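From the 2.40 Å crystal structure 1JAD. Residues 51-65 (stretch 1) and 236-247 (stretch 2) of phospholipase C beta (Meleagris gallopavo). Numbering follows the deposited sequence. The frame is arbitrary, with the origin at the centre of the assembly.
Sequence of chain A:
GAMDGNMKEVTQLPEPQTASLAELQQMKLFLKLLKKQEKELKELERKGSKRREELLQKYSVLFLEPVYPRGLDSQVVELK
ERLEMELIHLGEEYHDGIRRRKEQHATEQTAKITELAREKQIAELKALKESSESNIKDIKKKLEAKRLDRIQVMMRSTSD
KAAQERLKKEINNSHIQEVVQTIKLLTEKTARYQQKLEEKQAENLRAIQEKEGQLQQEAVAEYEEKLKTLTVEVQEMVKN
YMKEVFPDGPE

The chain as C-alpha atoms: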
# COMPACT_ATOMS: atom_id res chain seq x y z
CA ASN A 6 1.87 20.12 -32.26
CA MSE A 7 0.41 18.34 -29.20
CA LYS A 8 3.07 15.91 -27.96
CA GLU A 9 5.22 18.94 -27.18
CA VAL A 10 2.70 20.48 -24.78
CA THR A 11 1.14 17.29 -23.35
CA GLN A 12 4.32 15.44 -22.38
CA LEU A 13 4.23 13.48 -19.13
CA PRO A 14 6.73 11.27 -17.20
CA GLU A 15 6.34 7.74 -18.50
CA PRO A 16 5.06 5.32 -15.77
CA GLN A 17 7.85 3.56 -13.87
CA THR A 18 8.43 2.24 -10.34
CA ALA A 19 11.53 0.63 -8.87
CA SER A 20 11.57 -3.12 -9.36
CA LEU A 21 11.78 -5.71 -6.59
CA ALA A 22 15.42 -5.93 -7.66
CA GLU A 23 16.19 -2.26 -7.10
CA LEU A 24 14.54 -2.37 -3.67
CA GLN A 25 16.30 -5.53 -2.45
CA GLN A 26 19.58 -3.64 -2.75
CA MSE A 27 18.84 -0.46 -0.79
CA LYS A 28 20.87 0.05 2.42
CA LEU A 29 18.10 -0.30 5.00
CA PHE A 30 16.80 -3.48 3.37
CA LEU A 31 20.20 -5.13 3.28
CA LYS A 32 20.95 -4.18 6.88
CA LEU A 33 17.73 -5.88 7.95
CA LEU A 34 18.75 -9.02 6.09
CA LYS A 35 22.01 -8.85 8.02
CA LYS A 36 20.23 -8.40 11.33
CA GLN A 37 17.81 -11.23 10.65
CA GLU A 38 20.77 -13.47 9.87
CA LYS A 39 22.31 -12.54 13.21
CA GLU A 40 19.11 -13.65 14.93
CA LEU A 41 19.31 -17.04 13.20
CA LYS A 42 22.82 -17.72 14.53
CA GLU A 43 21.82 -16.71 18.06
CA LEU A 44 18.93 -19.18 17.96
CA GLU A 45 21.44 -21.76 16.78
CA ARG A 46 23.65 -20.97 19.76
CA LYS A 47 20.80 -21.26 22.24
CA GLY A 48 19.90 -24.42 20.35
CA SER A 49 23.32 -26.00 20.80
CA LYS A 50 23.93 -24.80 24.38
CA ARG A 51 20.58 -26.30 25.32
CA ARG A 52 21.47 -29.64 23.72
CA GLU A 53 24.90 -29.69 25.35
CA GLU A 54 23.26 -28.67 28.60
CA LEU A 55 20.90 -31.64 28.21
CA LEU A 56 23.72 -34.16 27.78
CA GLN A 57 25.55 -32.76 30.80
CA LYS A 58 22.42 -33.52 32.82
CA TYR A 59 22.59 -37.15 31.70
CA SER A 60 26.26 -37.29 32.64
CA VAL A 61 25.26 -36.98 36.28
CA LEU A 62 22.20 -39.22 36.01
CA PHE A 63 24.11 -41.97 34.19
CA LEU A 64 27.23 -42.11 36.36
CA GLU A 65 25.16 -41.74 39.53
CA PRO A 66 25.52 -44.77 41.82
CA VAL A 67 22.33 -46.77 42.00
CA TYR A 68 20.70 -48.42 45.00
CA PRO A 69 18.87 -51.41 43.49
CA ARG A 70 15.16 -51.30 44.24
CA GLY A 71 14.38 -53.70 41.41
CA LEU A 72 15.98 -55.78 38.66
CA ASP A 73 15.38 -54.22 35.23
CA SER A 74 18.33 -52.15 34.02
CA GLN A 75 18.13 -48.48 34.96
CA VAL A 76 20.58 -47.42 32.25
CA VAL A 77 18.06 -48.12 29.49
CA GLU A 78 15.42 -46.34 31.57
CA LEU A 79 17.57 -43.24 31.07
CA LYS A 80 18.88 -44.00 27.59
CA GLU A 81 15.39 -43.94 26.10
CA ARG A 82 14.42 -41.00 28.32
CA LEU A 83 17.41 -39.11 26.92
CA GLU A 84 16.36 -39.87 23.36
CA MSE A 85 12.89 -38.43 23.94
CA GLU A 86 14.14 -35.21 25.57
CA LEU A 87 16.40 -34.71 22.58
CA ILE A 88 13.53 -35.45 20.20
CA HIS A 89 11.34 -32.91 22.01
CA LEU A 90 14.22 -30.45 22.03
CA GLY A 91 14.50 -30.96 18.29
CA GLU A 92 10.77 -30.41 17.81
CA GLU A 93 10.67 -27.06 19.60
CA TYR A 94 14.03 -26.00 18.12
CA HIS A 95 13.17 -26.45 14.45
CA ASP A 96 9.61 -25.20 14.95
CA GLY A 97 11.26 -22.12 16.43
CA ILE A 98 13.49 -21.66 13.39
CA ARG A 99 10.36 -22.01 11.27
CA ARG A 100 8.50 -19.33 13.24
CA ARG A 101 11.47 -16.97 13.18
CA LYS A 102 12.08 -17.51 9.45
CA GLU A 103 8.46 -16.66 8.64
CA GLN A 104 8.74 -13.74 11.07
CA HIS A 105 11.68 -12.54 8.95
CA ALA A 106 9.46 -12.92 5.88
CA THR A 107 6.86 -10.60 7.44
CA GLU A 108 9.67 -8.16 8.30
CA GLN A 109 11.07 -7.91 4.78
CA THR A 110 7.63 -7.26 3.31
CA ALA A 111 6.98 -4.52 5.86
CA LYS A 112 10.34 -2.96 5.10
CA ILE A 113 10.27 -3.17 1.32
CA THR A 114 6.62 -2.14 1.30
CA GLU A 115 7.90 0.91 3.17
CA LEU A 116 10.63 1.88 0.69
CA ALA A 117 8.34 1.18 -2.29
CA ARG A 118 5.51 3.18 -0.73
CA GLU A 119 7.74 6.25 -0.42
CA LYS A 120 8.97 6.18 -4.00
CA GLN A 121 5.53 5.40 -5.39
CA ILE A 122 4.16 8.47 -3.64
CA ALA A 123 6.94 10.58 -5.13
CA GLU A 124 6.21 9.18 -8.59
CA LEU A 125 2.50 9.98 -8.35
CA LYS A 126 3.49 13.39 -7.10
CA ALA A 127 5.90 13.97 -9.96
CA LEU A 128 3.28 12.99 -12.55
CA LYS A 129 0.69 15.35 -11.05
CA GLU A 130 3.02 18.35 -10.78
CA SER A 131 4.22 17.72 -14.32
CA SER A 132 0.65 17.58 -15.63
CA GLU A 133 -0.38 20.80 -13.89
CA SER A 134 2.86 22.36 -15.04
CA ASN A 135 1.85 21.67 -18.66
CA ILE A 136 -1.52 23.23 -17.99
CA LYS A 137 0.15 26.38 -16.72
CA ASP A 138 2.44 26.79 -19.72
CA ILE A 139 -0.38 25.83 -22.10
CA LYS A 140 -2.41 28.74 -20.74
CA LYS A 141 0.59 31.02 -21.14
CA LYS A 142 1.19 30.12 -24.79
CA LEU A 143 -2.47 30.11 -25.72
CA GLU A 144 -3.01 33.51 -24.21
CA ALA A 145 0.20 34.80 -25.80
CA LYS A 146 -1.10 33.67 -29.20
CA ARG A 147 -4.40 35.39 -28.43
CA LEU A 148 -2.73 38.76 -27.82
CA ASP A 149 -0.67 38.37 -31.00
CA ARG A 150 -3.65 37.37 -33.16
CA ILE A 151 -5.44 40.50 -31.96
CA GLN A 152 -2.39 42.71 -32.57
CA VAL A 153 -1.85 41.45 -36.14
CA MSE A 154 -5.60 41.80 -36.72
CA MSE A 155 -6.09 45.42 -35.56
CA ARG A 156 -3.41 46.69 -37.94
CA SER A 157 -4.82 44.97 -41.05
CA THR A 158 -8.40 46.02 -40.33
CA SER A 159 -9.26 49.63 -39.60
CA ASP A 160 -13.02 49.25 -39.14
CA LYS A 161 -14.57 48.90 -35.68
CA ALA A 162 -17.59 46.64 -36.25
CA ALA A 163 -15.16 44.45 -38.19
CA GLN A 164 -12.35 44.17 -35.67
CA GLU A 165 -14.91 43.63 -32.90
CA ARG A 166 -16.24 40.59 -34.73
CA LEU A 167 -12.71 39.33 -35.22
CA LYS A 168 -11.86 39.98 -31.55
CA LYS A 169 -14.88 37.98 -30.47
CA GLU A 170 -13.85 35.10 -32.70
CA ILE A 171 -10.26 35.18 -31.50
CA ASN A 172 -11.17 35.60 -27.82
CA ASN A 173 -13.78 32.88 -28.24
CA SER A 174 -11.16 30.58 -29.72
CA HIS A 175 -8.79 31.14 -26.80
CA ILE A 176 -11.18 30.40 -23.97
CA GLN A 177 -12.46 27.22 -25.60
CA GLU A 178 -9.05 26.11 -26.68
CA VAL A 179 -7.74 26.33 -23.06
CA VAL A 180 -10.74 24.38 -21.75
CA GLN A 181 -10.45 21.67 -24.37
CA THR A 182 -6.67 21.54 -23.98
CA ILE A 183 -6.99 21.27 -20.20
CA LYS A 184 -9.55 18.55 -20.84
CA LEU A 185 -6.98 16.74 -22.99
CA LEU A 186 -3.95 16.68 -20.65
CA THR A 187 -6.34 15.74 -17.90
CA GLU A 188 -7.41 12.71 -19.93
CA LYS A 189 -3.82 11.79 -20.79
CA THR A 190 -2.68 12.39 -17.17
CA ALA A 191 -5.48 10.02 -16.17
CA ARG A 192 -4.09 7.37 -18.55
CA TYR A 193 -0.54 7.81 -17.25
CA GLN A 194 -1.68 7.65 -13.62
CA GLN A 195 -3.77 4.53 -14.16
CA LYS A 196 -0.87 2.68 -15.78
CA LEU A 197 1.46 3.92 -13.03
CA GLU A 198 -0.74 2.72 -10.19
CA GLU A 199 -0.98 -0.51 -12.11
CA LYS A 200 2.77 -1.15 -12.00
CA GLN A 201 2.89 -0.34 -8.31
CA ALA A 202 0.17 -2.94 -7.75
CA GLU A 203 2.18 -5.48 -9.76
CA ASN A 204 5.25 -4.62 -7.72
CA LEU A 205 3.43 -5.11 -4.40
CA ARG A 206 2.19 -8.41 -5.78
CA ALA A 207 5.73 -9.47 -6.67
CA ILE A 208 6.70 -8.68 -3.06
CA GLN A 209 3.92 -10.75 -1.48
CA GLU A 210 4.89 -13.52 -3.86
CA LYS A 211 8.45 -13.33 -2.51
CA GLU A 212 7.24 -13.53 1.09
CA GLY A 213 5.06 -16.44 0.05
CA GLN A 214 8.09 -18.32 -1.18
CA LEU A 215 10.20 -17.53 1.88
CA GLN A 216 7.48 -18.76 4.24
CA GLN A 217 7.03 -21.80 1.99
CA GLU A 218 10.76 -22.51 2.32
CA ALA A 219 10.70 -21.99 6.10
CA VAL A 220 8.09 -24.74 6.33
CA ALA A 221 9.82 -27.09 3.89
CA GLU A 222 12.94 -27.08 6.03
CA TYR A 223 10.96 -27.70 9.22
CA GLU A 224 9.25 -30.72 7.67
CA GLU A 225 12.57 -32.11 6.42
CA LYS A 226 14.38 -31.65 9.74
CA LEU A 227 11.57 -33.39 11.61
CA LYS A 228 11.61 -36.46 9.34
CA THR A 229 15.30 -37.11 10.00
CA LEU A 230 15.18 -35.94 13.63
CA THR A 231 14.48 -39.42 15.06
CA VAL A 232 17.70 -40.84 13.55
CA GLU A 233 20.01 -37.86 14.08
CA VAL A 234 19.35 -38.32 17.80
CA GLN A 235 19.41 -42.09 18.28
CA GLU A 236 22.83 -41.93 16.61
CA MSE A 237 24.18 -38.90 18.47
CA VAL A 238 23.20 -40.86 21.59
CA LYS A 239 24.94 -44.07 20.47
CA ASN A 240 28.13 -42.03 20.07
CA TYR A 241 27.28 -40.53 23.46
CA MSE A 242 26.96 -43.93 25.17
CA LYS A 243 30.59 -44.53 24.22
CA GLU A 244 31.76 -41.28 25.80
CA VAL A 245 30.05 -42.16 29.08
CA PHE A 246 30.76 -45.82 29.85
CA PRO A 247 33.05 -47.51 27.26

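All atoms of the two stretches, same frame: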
# COMPACT_ATOMS: atom_id res chain seq x y z
N ARG A 51 21.65 -25.53 24.70
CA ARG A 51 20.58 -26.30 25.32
C ARG A 51 20.76 -27.81 25.11
O ARG A 51 20.43 -28.59 26.00
CB ARG A 51 19.22 -25.84 24.79
CG ARG A 51 18.06 -26.71 25.24
CD ARG A 51 18.09 -26.95 26.74
NE ARG A 51 16.97 -27.76 27.21
CZ ARG A 51 15.70 -27.36 27.22
NH1 ARG A 51 15.39 -26.14 26.79
NH2 ARG A 51 14.75 -28.17 27.66
N ARG A 52 21.27 -28.22 23.95
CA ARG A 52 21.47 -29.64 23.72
C ARG A 52 22.64 -30.16 24.55
O ARG A 52 22.59 -31.24 25.13
CB ARG A 52 21.71 -29.94 22.24
CG ARG A 52 22.04 -31.41 22.00
CD ARG A 52 22.00 -31.84 20.54
NE ARG A 52 22.91 -31.09 19.69
CZ ARG A 52 23.26 -31.48 18.46
NH1 ARG A 52 22.77 -32.61 17.97
NH2 ARG A 52 24.08 -30.74 17.73
N GLU A 53 23.71 -29.36 24.59
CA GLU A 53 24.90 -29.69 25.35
C GLU A 53 24.49 -29.79 26.81
O GLU A 53 24.81 -30.74 27.52
CB GLU A 53 25.92 -28.57 25.16
CG GLU A 53 27.24 -28.73 25.89
CD GLU A 53 28.15 -27.52 25.68
OE1 GLU A 53 28.49 -27.22 24.51
OE2 GLU A 53 28.52 -26.87 26.68
N GLU A 54 23.75 -28.78 27.24
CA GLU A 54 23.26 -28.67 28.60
C GLU A 54 22.36 -29.84 28.98
O GLU A 54 22.19 -30.14 30.16
CB GLU A 54 22.52 -27.34 28.72
CG GLU A 54 22.12 -26.93 30.11
CD GLU A 54 21.70 -25.48 30.15
OE1 GLU A 54 21.34 -24.99 31.24
OE2 GLU A 54 21.73 -24.83 29.08
N LEU A 55 21.78 -30.49 27.98
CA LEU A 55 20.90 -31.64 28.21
C LEU A 55 21.73 -32.92 28.36
O LEU A 55 21.33 -33.83 29.08
CB LEU A 55 19.92 -31.79 27.04
CG LEU A 55 18.90 -32.94 27.10
CD1 LEU A 55 18.05 -32.82 28.35
CD2 LEU A 55 18.02 -32.91 25.86
N LEU A 56 22.87 -32.98 27.68
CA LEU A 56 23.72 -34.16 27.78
C LEU A 56 24.45 -34.11 29.12
O LEU A 56 24.61 -35.14 29.78
CB LEU A 56 24.73 -34.20 26.62
CG LEU A 56 24.13 -34.27 25.22
CD1 LEU A 56 25.24 -34.40 24.20
CD2 LEU A 56 23.19 -35.46 25.11
N GLN A 57 24.87 -32.92 29.52
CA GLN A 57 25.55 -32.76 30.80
C GLN A 57 24.67 -33.35 31.90
O GLN A 57 25.15 -34.07 32.77
CB GLN A 57 25.81 -31.27 31.08
CG GLN A 57 26.31 -30.95 32.49
CD GLN A 57 27.58 -31.69 32.88
OE1 GLN A 57 27.59 -32.92 33.01
NE2 GLN A 57 28.68 -30.94 33.06
N LYS A 58 23.38 -33.04 31.85
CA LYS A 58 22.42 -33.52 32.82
C LYS A 58 22.43 -35.05 32.89
O LYS A 58 22.33 -35.63 33.97
CB LYS A 58 21.02 -33.03 32.45
CG LYS A 58 19.90 -33.57 33.32
CD LYS A 58 18.55 -33.17 32.75
CE LYS A 58 17.41 -33.85 33.49
NZ LYS A 58 16.08 -33.58 32.85
N TYR A 59 22.55 -35.70 31.73
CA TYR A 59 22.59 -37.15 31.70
C TYR A 59 23.96 -37.73 31.98
O TYR A 59 24.16 -38.94 31.91
CB TYR A 59 22.07 -37.69 30.37
CG TYR A 59 20.56 -37.72 30.32
CD1 TYR A 59 19.82 -36.54 30.35
CD2 TYR A 59 19.88 -38.94 30.33
CE1 TYR A 59 18.42 -36.58 30.39
CE2 TYR A 59 18.50 -38.99 30.38
CZ TYR A 59 17.77 -37.81 30.41
OH TYR A 59 16.39 -37.86 30.49
N SER A 60 24.91 -36.86 32.30
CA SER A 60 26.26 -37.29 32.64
C SER A 60 26.12 -37.69 34.10
O SER A 60 26.54 -38.77 34.52
CB SER A 60 27.25 -36.13 32.54
OG SER A 60 27.07 -35.40 31.34
N VAL A 61 25.51 -36.79 34.86
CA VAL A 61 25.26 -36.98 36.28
C VAL A 61 24.35 -38.18 36.50
O VAL A 61 24.70 -39.11 37.22
CB VAL A 61 24.60 -35.71 36.89
CG1 VAL A 61 24.36 -35.90 38.38
CG2 VAL A 61 25.49 -34.50 36.65
N LEU A 62 23.18 -38.15 35.87
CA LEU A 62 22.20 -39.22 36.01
C LEU A 62 22.79 -40.60 35.71
O LEU A 62 22.61 -41.54 36.48
CB LEU A 62 21.00 -38.95 35.09
CG LEU A 62 20.27 -37.63 35.36
CD1 LEU A 62 19.08 -37.48 34.43
CD2 LEU A 62 19.81 -37.60 36.81
N PHE A 63 23.50 -40.71 34.59
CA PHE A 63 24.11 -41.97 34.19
C PHE A 63 25.16 -42.51 35.15
O PHE A 63 25.06 -43.65 35.60
CB PHE A 63 24.74 -41.83 32.79
CG PHE A 63 23.78 -42.07 31.66
CD1 PHE A 63 24.11 -41.69 30.36
CD2 PHE A 63 22.56 -42.71 31.87
CE1 PHE A 63 23.25 -41.94 29.30
CE2 PHE A 63 21.70 -42.97 30.81
CZ PHE A 63 22.04 -42.59 29.52
N LEU A 64 26.16 -41.69 35.46
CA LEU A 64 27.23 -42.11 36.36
C LEU A 64 26.88 -42.05 37.84
O LEU A 64 27.76 -42.24 38.69
CB LEU A 64 28.49 -41.29 36.08
CG LEU A 64 29.02 -41.48 34.65
CD1 LEU A 64 30.28 -40.64 34.47
CD2 LEU A 64 29.31 -42.96 34.40
N GLU A 65 25.61 -41.81 38.14
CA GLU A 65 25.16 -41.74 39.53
C GLU A 65 25.03 -43.16 40.07
O GLU A 65 24.42 -44.02 39.44
CB GLU A 65 23.80 -41.03 39.61
CG GLU A 65 23.36 -40.66 41.02
CD GLU A 65 24.20 -39.54 41.63
OE1 GLU A 65 24.20 -38.42 41.06
OE2 GLU A 65 24.87 -39.78 42.66
N GLU A 236 21.42 -41.78 16.95
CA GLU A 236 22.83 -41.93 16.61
C GLU A 236 23.69 -41.10 17.55
O GLU A 236 24.57 -41.63 18.22
CB GLU A 236 23.10 -41.50 15.16
CG GLU A 236 22.44 -42.36 14.09
CD GLU A 236 22.87 -41.96 12.68
OE1 GLU A 236 22.67 -40.78 12.30
OE2 GLU A 236 23.40 -42.83 11.95
N MSE A 237 23.43 -39.80 17.60
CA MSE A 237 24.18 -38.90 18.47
C MSE A 237 24.26 -39.47 19.89
O MSE A 237 25.22 -39.22 20.62
CB MSE A 237 23.54 -37.50 18.47
CG MSE A 237 24.30 -36.44 19.27
SE MSE A 237 23.75 -36.21 21.00
CE MSE A 237 22.12 -35.52 20.73
N VAL A 238 23.24 -40.24 20.27
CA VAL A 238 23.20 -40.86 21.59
C VAL A 238 24.16 -42.05 21.61
O VAL A 238 24.97 -42.18 22.53
CB VAL A 238 21.79 -41.37 21.95
CG1 VAL A 238 21.82 -42.10 23.29
CG2 VAL A 238 20.81 -40.20 22.02
N LYS A 239 24.07 -42.90 20.60
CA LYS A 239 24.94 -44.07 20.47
C LYS A 239 26.38 -43.62 20.68
O LYS A 239 27.12 -44.20 21.48
CB LYS A 239 24.77 -44.69 19.09
CG LYS A 239 25.52 -45.99 18.87
CD LYS A 239 25.33 -46.49 17.44
CE LYS A 239 23.85 -46.62 17.08
NZ LYS A 239 23.13 -47.55 17.99
N ASN A 240 26.79 -42.59 19.95
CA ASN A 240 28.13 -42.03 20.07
C ASN A 240 28.34 -41.57 21.51
O ASN A 240 29.43 -41.68 22.06
CB ASN A 240 28.31 -40.83 19.14
CG ASN A 240 28.44 -41.22 17.67
OD1 ASN A 240 27.59 -41.92 17.12
ND2 ASN A 240 29.51 -40.76 17.03
N TYR A 241 27.27 -41.04 22.09
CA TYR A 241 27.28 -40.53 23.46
C TYR A 241 27.47 -41.65 24.50
O TYR A 241 28.17 -41.46 25.49
CB TYR A 241 25.98 -39.78 23.73
CG TYR A 241 25.90 -39.10 25.07
CD1 TYR A 241 26.77 -38.07 25.41
CD2 TYR A 241 24.94 -39.49 26.01
CE1 TYR A 241 26.70 -37.43 26.65
CE2 TYR A 241 24.86 -38.86 27.25
CZ TYR A 241 25.74 -37.83 27.56
OH TYR A 241 25.65 -37.20 28.78
N MSE A 242 26.85 -42.80 24.25
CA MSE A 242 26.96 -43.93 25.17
C MSE A 242 28.33 -44.60 25.11
O MSE A 242 28.56 -45.62 25.75
CB MSE A 242 25.87 -44.98 24.87
CG MSE A 242 24.44 -44.49 25.10
SE MSE A 242 24.12 -43.90 26.79
CE MSE A 242 24.35 -45.42 27.76
N LYS A 243 29.24 -44.01 24.34
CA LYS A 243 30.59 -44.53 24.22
C LYS A 243 31.53 -43.53 24.88
O LYS A 243 32.70 -43.82 25.12
CB LYS A 243 30.96 -44.72 22.75
CG LYS A 243 30.07 -45.72 22.02
CD LYS A 243 30.50 -45.90 20.58
CE LYS A 243 29.64 -46.92 19.87
NZ LYS A 243 30.05 -47.11 18.45
N GLU A 244 31.00 -42.35 25.17
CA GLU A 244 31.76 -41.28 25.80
C GLU A 244 31.49 -41.33 27.30
O GLU A 244 32.22 -40.72 28.09
CB GLU A 244 31.31 -39.93 25.23
CG GLU A 244 31.39 -39.83 23.71
CD GLU A 244 30.78 -38.54 23.17
OE1 GLU A 244 31.27 -37.44 23.52
OE2 GLU A 244 29.80 -38.62 22.40
N VAL A 245 30.44 -42.05 27.68
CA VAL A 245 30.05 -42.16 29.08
C VAL A 245 30.62 -43.40 29.77
O VAL A 245 31.34 -43.29 30.75
CB VAL A 245 28.50 -42.19 29.23
CG1 VAL A 245 28.12 -42.27 30.70
CG2 VAL A 245 27.89 -40.96 28.58
N PHE A 246 30.28 -44.58 29.25
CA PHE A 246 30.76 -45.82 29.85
C PHE A 246 32.01 -46.41 29.19
O PHE A 246 33.09 -46.42 29.80
CB PHE A 246 29.63 -46.87 29.88
CG PHE A 246 28.43 -46.45 30.68
CD1 PHE A 246 28.55 -46.10 32.02
CD2 PHE A 246 27.17 -46.40 30.09
CE1 PHE A 246 27.44 -45.71 32.76
CE2 PHE A 246 26.05 -46.01 30.82
CZ PHE A 246 26.18 -45.67 32.16
N PRO A 247 31.90 -46.92 27.95
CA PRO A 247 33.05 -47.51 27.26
C PRO A 247 34.25 -46.57 27.14
O PRO A 247 34.57 -46.17 26.00
CB PRO A 247 32.47 -47.90 25.90
CG PRO A 247 31.03 -48.23 26.27
CD PRO A 247 30.72 -46.99 27.07

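A hydrogen bond between these two helices ends on a backbone carbonyl: Y241 OH donates to L56 O at 2.5 Å, a short bond but a weak one in its geometry. Tyrosine suits the place because its flat ring fills the apolar gap while its hydroxyl meets a polar atom of the opposing backbone. L56 lies against that ring, with CD2 4.2 Å from the centroid of the Y241 ring and almost on its normal, so a methyl group covers one face. Y59 CB sits near the plane of the ring, at its edge, 4.3 Å from Y241 CE2.

The helices run at 48° to each other, their axes no closer than 11.4 Å, and side chains fill the space between. At the N-terminal end, selenomethionine M237 packs its SE 4.0 Å from L56 CD1, while the aliphatic part of R52 brings CD within 3.7 Å of M237 CE, and the arginine as a whole stays exposed, as suits a charged residue whose methylene chain can still pack.

Further along, F63 points toward the second stretch and is buried, a site that suits a large apolar ring able to touch several neighbours at once. F63 CE1 lies 4.0 Å from Y241 CE2 and 3.3 Å from the SE of selenomethionine M242; F63 CB lies 4.0 Å from V245 CG1. L64, starting sideways, reaches back with CD2 to V245 CG1 at 3.9 Å and F246 CE1 at 3.7 Å, its branched apolar end suiting this border of the contact.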